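Local coordinates for protein alpha-pyrone synthesis polyketide synthase-like Pks18 (PDB 1TED) that probably extends medium- and long-chain aliphatic acyl-CoA starters with malonyl-CoA to make tri- and tetraketide alpha-pyrones, as a homodimeric type III polyketide synthase, at residues A[216-220]-A[274-278]; A[78-84]-A[221-226]; A[172-176]-A[376-380]. One frame throughout, in Å; residues are numbered along the deposited sequence.

Contact 1: A[216-220]-A[274-278]; sequences NDVVI and TCELS. With MYR (myristic acid), chain E.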
loop_
_atom_site.group_PDB
_atom_site.type_symbol
_atom_site.label_atom_id
_atom_site.label_comp_id
_atom_site.label_asym_id
_atom_site.label_seq_id
_atom_site.Cartn_x
_atom_site.Cartn_y
_atom_site.Cartn_z
ATOM N N ASN A 216 26.914 4.568 1.637
ATOM C CA ASN A 216 25.588 4.019 1.378
ATOM C C ASN A 216 24.943 4.670 0.160
ATOM O O ASN A 216 24.358 3.986 -0.682
ATOM C CB ASN A 216 24.682 4.183 2.597
ATOM C CG ASN A 216 23.242 3.778 2.307
ATOM O OD1 ASN A 216 22.421 4.608 1.934
ATOM N ND2 ASN A 216 22.942 2.495 2.458
ATOM N N ASP A 217 25.071 5.990 0.065
ATOM C CA ASP A 217 24.506 6.719 -1.058
ATOM C C ASP A 217 25.257 6.354 -2.332
ATOM O O ASP A 217 24.642 6.071 -3.357
ATOM C CB ASP A 217 24.591 8.224 -0.825
ATOM C CG ASP A 217 23.497 8.983 -1.556
ATOM O OD1 ASP A 217 22.338 8.957 -1.078
ATOM O OD2 ASP A 217 23.788 9.594 -2.610
ATOM N N VAL A 218 26.586 6.356 -2.266
ATOM C CA VAL A 218 27.405 6.012 -3.425
ATOM C C VAL A 218 27.103 4.593 -3.879
ATOM O O VAL A 218 27.059 4.310 -5.080
ATOM C CB VAL A 218 28.917 6.105 -3.105
ATOM C CG1 VAL A 218 29.729 5.583 -4.282
ATOM C CG2 VAL A 218 29.299 7.554 -2.785
ATOM N N VAL A 219 26.901 3.703 -2.906
ATOM C CA VAL A 219 26.599 2.304 -3.179
ATOM C C VAL A 219 25.231 2.141 -3.846
ATOM O O VAL A 219 25.092 1.412 -4.827
ATOM C CB VAL A 219 26.641 1.463 -1.875
ATOM C CG1 VAL A 219 26.052 0.073 -2.122
ATOM C CG2 VAL A 219 28.079 1.345 -1.387
ATOM N N ILE A 220 24.228 2.813 -3.297
ATOM C CA ILE A 220 22.877 2.756 -3.841
ATOM C C ILE A 220 22.865 3.287 -5.278
ATOM O O ILE A 220 22.246 2.705 -6.167
ATOM C CB ILE A 220 21.907 3.588 -2.952
ATOM C CG1 ILE A 220 20.974 2.656 -2.195
ATOM C CG2 ILE A 220 21.127 4.576 -3.772
ATOM C CD1 ILE A 220 21.670 1.809 -1.169
ATOM N N THR A 274 15.013 7.723 -0.477
ATOM C CA THR A 274 16.294 7.078 -0.305
ATOM C C THR A 274 16.147 5.741 0.412
ATOM O O THR A 274 15.106 5.450 1.000
ATOM C CB THR A 274 17.237 7.981 0.502
ATOM O OG1 THR A 274 18.569 7.464 0.428
ATOM C CG2 THR A 274 16.793 8.041 1.959
ATOM N N CYS A 275 17.198 4.931 0.347
ATOM C CA CYS A 275 17.232 3.631 1.003
ATOM C C CYS A 275 18.566 3.525 1.737
ATOM O O CYS A 275 19.625 3.699 1.136
ATOM C CB CYS A 275 17.120 2.508 -0.025
ATOM S SG CYS A 275 17.470 0.843 0.624
ATOM N N GLU A 276 18.516 3.264 3.037
ATOM C CA GLU A 276 19.735 3.131 3.832
ATOM C C GLU A 276 19.906 1.668 4.234
ATOM O O GLU A 276 19.064 1.105 4.942
ATOM C CB GLU A 276 19.665 4.024 5.080
ATOM C CG GLU A 276 19.543 5.511 4.755
ATOM C CD GLU A 276 19.010 6.323 5.922
ATOM O OE1 GLU A 276 18.452 5.710 6.861
ATOM O OE2 GLU A 276 19.134 7.569 5.895
ATOM N N LEU A 277 20.998 1.065 3.760
ATOM C CA LEU A 277 21.319 -0.334 4.032
ATOM C C LEU A 277 22.398 -0.465 5.105
ATOM O O LEU A 277 23.364 0.303 5.135
ATOM C CB LEU A 277 21.785 -1.012 2.746
ATOM C CG LEU A 277 20.787 -0.933 1.588
ATOM C CD1 LEU A 277 21.424 -1.452 0.318
ATOM C CD2 LEU A 277 19.539 -1.729 1.940
ATOM N N SER A 278 22.221 -1.444 5.982
ATOM C CA SER A 278 23.158 -1.693 7.066
ATOM C C SER A 278 24.325 -2.584 6.633
ATOM O O SER A 278 24.189 -3.412 5.725
ATOM C CB SER A 278 22.423 -2.353 8.232
ATOM O OG SER A 278 23.330 -3.001 9.107
HETATM C C1 MYR E . 23.374 6.863 -11.457
HETATM O O1 MYR E . 23.682 6.483 -12.584
HETATM O O2 MYR E . 24.259 7.047 -10.619
HETATM C C2 MYR E . 21.908 7.106 -11.095
HETATM C C3 MYR E . 21.417 6.077 -10.075
HETATM C C4 MYR E . 19.941 6.298 -9.734
HETATM C C5 MYR E . 19.453 5.302 -8.680
HETATM C C6 MYR E . 20.143 5.496 -7.327
HETATM C C7 MYR E . 19.737 6.800 -6.634
HETATM C C8 MYR E . 18.273 6.791 -6.190
HETATM C C9 MYR E . 18.006 5.711 -5.140
HETATM C C10 MYR E . 16.514 5.624 -4.818
HETATM C C11 MYR E . 16.236 4.502 -3.815
HETATM C C12 MYR E . 14.738 4.376 -3.530
HETATM C C13 MYR E . 14.471 3.203 -2.586
HETATM C C14 MYR E . 12.974 3.037 -2.322
HETATM O O HOH W 1 19.303 8.312 -2.087
#
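Helix 216-220 crosses strand 274-277 with the segment axes 8.5 Å apart at their closest and 113° between their directions; the contact is small, burying 242 Å², and Asn-216 and Ile-220 carry most of the helix side. Asn-216, with a t chi1, points toward the strand and lies over its backbone, the CA atoms of Asn-216 and Glu-276 being 6.4 Å apart. One turn on, Ile-220, whose N donates a hydrogen bond to Asn-216 O (2.9 Å), has a chi1 of -109°, between the wells. Its CD1 reaches 3.6 Å from Leu-277 CD1, while its CG2 lies 3.6 Å from C9 of the bound myristic acid. Cys-275, chi1 t, packs its CB 4.4 Å from Ile-220 CG1 and 3.7 Å from MYR C13. Asp-217 sets out sideways, but its end comes nearer: water 1 donates to its OD1 (3.3 Å) and also bonds Thr-274 OG1 (2.8 Å), while OD2 takes the amide of Ala-212. Strand 272-277 pairs with 264-269, and Thr-274 also packs on Arg-103 of the second subunit. Ile-220 and Cys-275 both meet the alkyl chain, consistent with their lining the apolar substrate-binding tunnel, flanked by a water-mediated polar link.

Contact 2: A[78-84]-A[221-226]; sequences ITTRRMA and HSLFGD. With MYR (myristic acid), chain E.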
loop_
_atom_site.group_PDB
_atom_site.type_symbol
_atom_site.label_atom_id
_atom_site.label_comp_id
_atom_site.label_asym_id
_atom_site.label_seq_id
_atom_site.Cartn_x
_atom_site.Cartn_y
_atom_site.Cartn_z
ATOM N N ILE A 78 27.716 -5.349 -12.057
ATOM C CA ILE A 78 26.696 -4.828 -12.958
ATOM C C ILE A 78 27.360 -4.312 -14.236
ATOM O O ILE A 78 28.352 -3.585 -14.175
ATOM C CB ILE A 78 25.934 -3.655 -12.303
ATOM C CG1 ILE A 78 25.083 -4.168 -11.143
ATOM C CG2 ILE A 78 25.088 -2.935 -13.342
ATOM C CD1 ILE A 78 24.415 -3.065 -10.351
ATOM N N THR A 79 26.804 -4.681 -15.387
ATOM C CA THR A 79 27.333 -4.246 -16.677
ATOM C C THR A 79 26.502 -3.084 -17.217
ATOM O O THR A 79 27.050 -2.112 -17.726
ATOM C CB THR A 79 27.315 -5.401 -17.688
ATOM O OG1 THR A 79 28.198 -6.429 -17.236
ATOM C CG2 THR A 79 27.759 -4.931 -19.053
ATOM N N THR A 80 25.180 -3.199 -17.102
ATOM C CA THR A 80 24.253 -2.156 -17.554
ATOM C C THR A 80 22.993 -2.091 -16.687
ATOM O O THR A 80 22.714 -2.986 -15.900
ATOM C CB THR A 80 23.753 -2.383 -19.014
ATOM O OG1 THR A 80 23.209 -3.707 -19.139
ATOM C CG2 THR A 80 24.861 -2.173 -20.016
ATOM N N ARG A 81 22.248 -1.006 -16.852
ATOM C CA ARG A 81 20.968 -0.790 -16.178
ATOM C C ARG A 81 20.221 0.318 -16.935
ATOM O O ARG A 81 20.834 1.161 -17.604
ATOM C CB ARG A 81 21.150 -0.454 -14.686
ATOM C CG ARG A 81 22.278 0.471 -14.364
ATOM C CD ARG A 81 22.486 0.625 -12.854
ATOM N NE ARG A 81 23.695 1.407 -12.605
ATOM C CZ ARG A 81 23.844 2.278 -11.618
ATOM N NH1 ARG A 81 22.858 2.497 -10.757
ATOM N NH2 ARG A 81 24.984 2.944 -11.504
ATOM N N ARG A 82 18.897 0.291 -16.854
ATOM C CA ARG A 82 18.064 1.251 -17.575
ATOM C C ARG A 82 17.578 2.399 -16.718
ATOM O O ARG A 82 17.313 2.231 -15.532
ATOM C CB ARG A 82 16.859 0.534 -18.180
ATOM C CG ARG A 82 17.216 -0.733 -18.940
ATOM C CD ARG A 82 18.300 -0.490 -19.981
ATOM N NE ARG A 82 18.347 -1.575 -20.957
ATOM C CZ ARG A 82 17.633 -1.607 -22.079
ATOM N NH1 ARG A 82 16.817 -0.610 -22.387
ATOM N NH2 ARG A 82 17.723 -2.652 -22.885
ATOM N N MET A 83 17.452 3.572 -17.328
ATOM C CA MET A 83 17.003 4.741 -16.597
ATOM C C MET A 83 16.079 5.645 -17.408
ATOM O O MET A 83 16.378 5.997 -18.552
ATOM C CB MET A 83 18.215 5.519 -16.104
ATOM C CG MET A 83 19.116 4.693 -15.195
ATOM S SD MET A 83 20.497 5.619 -14.547
ATOM C CE MET A 83 21.530 4.277 -13.880
ATOM N N ALA A 84 14.951 6.005 -16.797
ATOM C CA ALA A 84 13.956 6.866 -17.428
ATOM C C ALA A 84 14.556 8.246 -17.611
ATOM O O ALA A 84 14.278 8.952 -18.593
ATOM C CB ALA A 84 12.715 6.951 -16.547
ATOM N N HIS A 221 23.572 4.388 -5.500
ATOM C CA HIS A 221 23.620 4.989 -6.819
ATOM C C HIS A 221 24.415 4.168 -7.821
ATOM O O HIS A 221 24.358 4.420 -9.023
ATOM C CB HIS A 221 24.180 6.405 -6.728
ATOM C CG HIS A 221 23.214 7.396 -6.159
ATOM N ND1 HIS A 221 22.821 8.530 -6.840
ATOM C CD2 HIS A 221 22.565 7.430 -4.971
ATOM C CE1 HIS A 221 21.976 9.218 -6.095
ATOM N NE2 HIS A 221 21.803 8.574 -4.958
ATOM N N SER A 222 25.151 3.177 -7.335
ATOM C CA SER A 222 25.925 2.337 -8.237
ATOM C C SER A 222 25.149 1.050 -8.495
ATOM O O SER A 222 25.455 0.311 -9.435
ATOM C CB SER A 222 27.297 1.995 -7.632
ATOM O OG SER A 222 27.209 0.938 -6.686
ATOM N N LEU A 223 24.132 0.793 -7.675
ATOM C CA LEU A 223 23.349 -0.435 -7.811
ATOM C C LEU A 223 21.917 -0.335 -8.339
ATOM O O LEU A 223 21.478 -1.186 -9.108
ATOM C CB LEU A 223 23.299 -1.169 -6.464
ATOM C CG LEU A 223 24.590 -1.750 -5.883
ATOM C CD1 LEU A 223 24.268 -2.453 -4.576
ATOM C CD2 LEU A 223 25.214 -2.729 -6.870
ATOM N N PHE A 224 21.194 0.699 -7.928
ATOM C CA PHE A 224 19.797 0.845 -8.315
ATOM C C PHE A 224 19.498 1.265 -9.761
ATOM O O PHE A 224 20.138 2.147 -10.321
ATOM C CB PHE A 224 19.114 1.784 -7.317
ATOM C CG PHE A 224 19.089 1.253 -5.904
ATOM C CD1 PHE A 224 19.845 0.136 -5.542
ATOM C CD2 PHE A 224 18.302 1.858 -4.932
ATOM C CE1 PHE A 224 19.813 -0.368 -4.234
ATOM C CE2 PHE A 224 18.261 1.357 -3.613
ATOM C CZ PHE A 224 19.017 0.245 -3.268
ATOM N N GLY A 225 18.508 0.596 -10.349
ATOM C CA GLY A 225 18.106 0.867 -11.717
ATOM C C GLY A 225 16.599 1.019 -11.852
ATOM O O GLY A 225 15.875 0.979 -10.856
ATOM N N ASP A 226 16.126 1.177 -13.087
ATOM C CA ASP A 226 14.700 1.373 -13.369
ATOM C C ASP A 226 14.058 0.183 -14.083
ATOM O O ASP A 226 14.673 -0.445 -14.942
ATOM C CB ASP A 226 14.507 2.637 -14.233
ATOM C CG ASP A 226 14.851 3.926 -13.493
ATOM O OD1 ASP A 226 15.475 3.867 -12.409
ATOM O OD2 ASP A 226 14.497 5.009 -14.008
HETATM C C1 MYR E . 23.374 6.863 -11.457
HETATM O O1 MYR E . 23.682 6.483 -12.584
HETATM O O2 MYR E . 24.259 7.047 -10.619
HETATM C C2 MYR E . 21.908 7.106 -11.095
HETATM C C3 MYR E . 21.417 6.077 -10.075
HETATM C C4 MYR E . 19.941 6.298 -9.734
HETATM C C5 MYR E . 19.453 5.302 -8.680
HETATM C C6 MYR E . 20.143 5.496 -7.327
HETATM C C7 MYR E . 19.737 6.800 -6.634
HETATM C C8 MYR E . 18.273 6.791 -6.190
HETATM C C9 MYR E . 18.006 5.711 -5.140
HETATM C C10 MYR E . 16.514 5.624 -4.818
HETATM C C11 MYR E . 16.236 4.502 -3.815
HETATM C C12 MYR E . 14.738 4.376 -3.530
HETATM C C13 MYR E . 14.471 3.203 -2.586
HETATM C C14 MYR E . 12.974 3.037 -2.322
#
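Arg-81 lays its guanidinium across the carbonyls at the weakly bonded last turn of helix 215-223, with Ser-222 O over one face and O1 of the acid group of myristic acid over the opposite one. The in-plane hydrogen bonds run elsewhere: NH1 donates to His-221 O (3.0 Å) and Phe-224 O (2.8 Å), and NH2 donates to His-221 O (3.0 Å). Nearly extended chi2 and chi3 carry the group that far from strand 80-82. Gln-49 takes a further bond from NH2 and donates to Ser-222 O. In the thiolase fold of chalcone synthase-like enzymes, this peptide leads from the helix into strand 226-236 of the central sheet; His-221, by similarity a substrate-binding residue, stands at its start. MYR C7 lies over one face of the His-221 ring, and MYR C11 meets the Phe-224 edge, 3.5 Å from CD2. Farther along, Asp-226 N donates to Arg-82 O (2.9 Å), and Ala-84 N donates almost linearly, at 178°, to Asp-226 OD2 (3.0 Å), an oxygen also bonded to Ser-206. At Gly-225 an ideal CB would come within 3.3 Å of Arg-81 CB. Ile-78 CD1 packs 3.6 Å from Leu-223 CD2, an apolar contact beside the Arg-81 bonds.

Contact 3: A[172-176]-A[376-380]; sequences FMGCA and AFGPG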
loop_
_atom_site.group_PDB
_atom_site.type_symbol
_atom_site.label_atom_id
_atom_site.label_comp_id
_atom_site.label_asym_id
_atom_site.label_seq_id
_atom_site.Cartn_x
_atom_site.Cartn_y
_atom_site.Cartn_z
ATOM N N PHE A 172 6.382 1.385 -0.161
ATOM C CA PHE A 172 7.437 1.156 0.824
ATOM C C PHE A 172 7.615 -0.237 1.415
ATOM O O PHE A 172 8.032 -0.380 2.572
ATOM C CB PHE A 172 7.323 2.183 1.959
ATOM C CG PHE A 172 8.219 3.381 1.779
ATOM C CD1 PHE A 172 8.813 3.641 0.548
ATOM C CD2 PHE A 172 8.471 4.245 2.839
ATOM C CE1 PHE A 172 9.650 4.745 0.375
ATOM C CE2 PHE A 172 9.303 5.350 2.679
ATOM C CZ PHE A 172 9.895 5.599 1.441
ATOM N N MET A 173 7.294 -1.265 0.637
ATOM C CA MET A 173 7.517 -2.619 1.104
ATOM C C MET A 173 8.793 -3.090 0.395
ATOM O O MET A 173 9.142 -4.271 0.402
ATOM C CB MET A 173 6.304 -3.518 0.819
ATOM C CG MET A 173 5.089 -3.095 1.642
ATOM S SD MET A 173 3.846 -4.351 1.929
ATOM C CE MET A 173 4.492 -5.096 3.435
ATOM N N GLY A 174 9.474 -2.129 -0.221
ATOM C CA GLY A 174 10.739 -2.385 -0.894
ATOM C C GLY A 174 10.939 -3.441 -1.973
ATOM O O GLY A 174 10.074 -3.701 -2.813
ATOM N N CYS A 175 12.123 -4.044 -1.933
ATOM C CA CYS A 175 12.541 -5.052 -2.899
ATOM C C CYS A 175 11.692 -6.309 -2.916
ATOM O O CYS A 175 11.696 -7.042 -3.902
ATOM C CB CYS A 175 14.018 -5.434 -2.662
ATOM S SG CYS A 175 15.215 -4.077 -2.849
ATOM N N ALA A 176 10.955 -6.557 -1.837
ATOM C CA ALA A 176 10.119 -7.756 -1.757
ATOM C C ALA A 176 8.629 -7.507 -2.015
ATOM O O ALA A 176 7.809 -8.405 -1.828
ATOM C CB ALA A 176 10.305 -8.430 -0.387
ATOM N N ALA A 376 12.753 -12.471 -1.637
ATOM C CA ALA A 376 13.390 -11.169 -1.649
ATOM C C ALA A 376 13.342 -10.646 -0.222
ATOM O O ALA A 376 12.759 -11.290 0.663
ATOM C CB ALA A 376 12.655 -10.235 -2.589
ATOM N N PHE A 377 13.939 -9.476 -0.006
ATOM C CA PHE A 377 13.999 -8.894 1.329
ATOM C C PHE A 377 13.352 -7.523 1.444
ATOM O O PHE A 377 13.688 -6.597 0.707
ATOM C CB PHE A 377 15.461 -8.840 1.776
ATOM C CG PHE A 377 16.147 -10.169 1.701
ATOM C CD1 PHE A 377 15.905 -11.142 2.658
ATOM C CD2 PHE A 377 16.964 -10.484 0.616
ATOM C CE1 PHE A 377 16.460 -12.418 2.540
ATOM C CE2 PHE A 377 17.527 -11.759 0.481
ATOM C CZ PHE A 377 17.274 -12.728 1.445
ATOM N N GLY A 378 12.412 -7.410 2.376
ATOM C CA GLY A 378 11.719 -6.153 2.597
ATOM C C GLY A 378 12.159 -5.486 3.887
ATOM O O GLY A 378 12.814 -6.120 4.723
ATOM N N PRO A 379 11.816 -4.201 4.084
ATOM C CA PRO A 379 12.205 -3.488 5.303
ATOM C C PRO A 379 11.791 -4.202 6.582
ATOM O O PRO A 379 10.907 -5.060 6.578
ATOM C CB PRO A 379 11.551 -2.114 5.131
ATOM C CG PRO A 379 10.446 -2.360 4.136
ATOM C CD PRO A 379 11.055 -3.325 3.178
ATOM N N GLY A 380 12.458 -3.836 7.674
ATOM C CA GLY A 380 12.226 -4.446 8.976
ATOM C C GLY A 380 13.022 -5.721 8.896
ATOM O O GLY A 380 13.388 -6.366 9.883
HETATM O O HOH W 2 13.638 -3.727 0.266
#
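This is a buried, close-packed contact of backbone and small side chains between the nucleophile-bearing loop of the N-terminal half and the end of strand 370-378 in the C-terminal half, without a direct hydrogen bond across it. Small residues permit the approach: the CA atoms of Ala-176 and Ala-376 are 4.7 Å apart, their CB atoms 3.7 Å, and Ala-176 CB also sits 3.6 Å from Gly-378 N. A CB on Gly-378 would stand about 3.2 Å from Met-173 O, and one on Gly-174 about 3.1 Å from Pro-379 CD. The Pro-379 ring packs against backbone carbonyls, its CG 3.5 Å from Phe-172 O and its CD 3.5 Å from Met-173 O. Cys-175, the nucleophile by similarity, places CB 3.6 Å from Phe-377 O. Water 2 spans the gap, accepting from Cys-175 N (2.7 Å) and donating to Phe-377 O (2.9 Å), and Cys-175 packs beside His-313 and Asn-346, probably the histidine and asparagine of the Cys-His-Asn triad known in chalcone synthases. The loop leaves strand 166-171 and enters helix 177-191; Phe-377 packs on Ile-285 and Val-289 of helix 281-299, Ala-376 pairs with Glu-384 of strand 382-390, and Pro-379 packs on Ala-148 of the second subunit.

Contacts 1 and 2 share helix 215-223 and lie on the same myristic acid, their centres about 14 Å apart; they touch where Cys-275 CB comes 3.9 Å from Phe-224 CE2. Contact 3 lies deeper, its centre about 14 Å from that of contact 1 and about 18 Å from that of contact 2, and touches neither. Along the chain the segments run 78-84, 172-176, 216-220, 221-226, 274-278 and 376-380: contact 1 is nested within the loop closed by contact 3, while contact 2 crosses both. Contacts 1 and 3 each join the N-terminal to the C-terminal family region and reach the second subunit. Contacts 1 and 2 meet the bound fatty acid and contact 3 holds the probable nucleophile, consistent with a tunnel leading toward the active site.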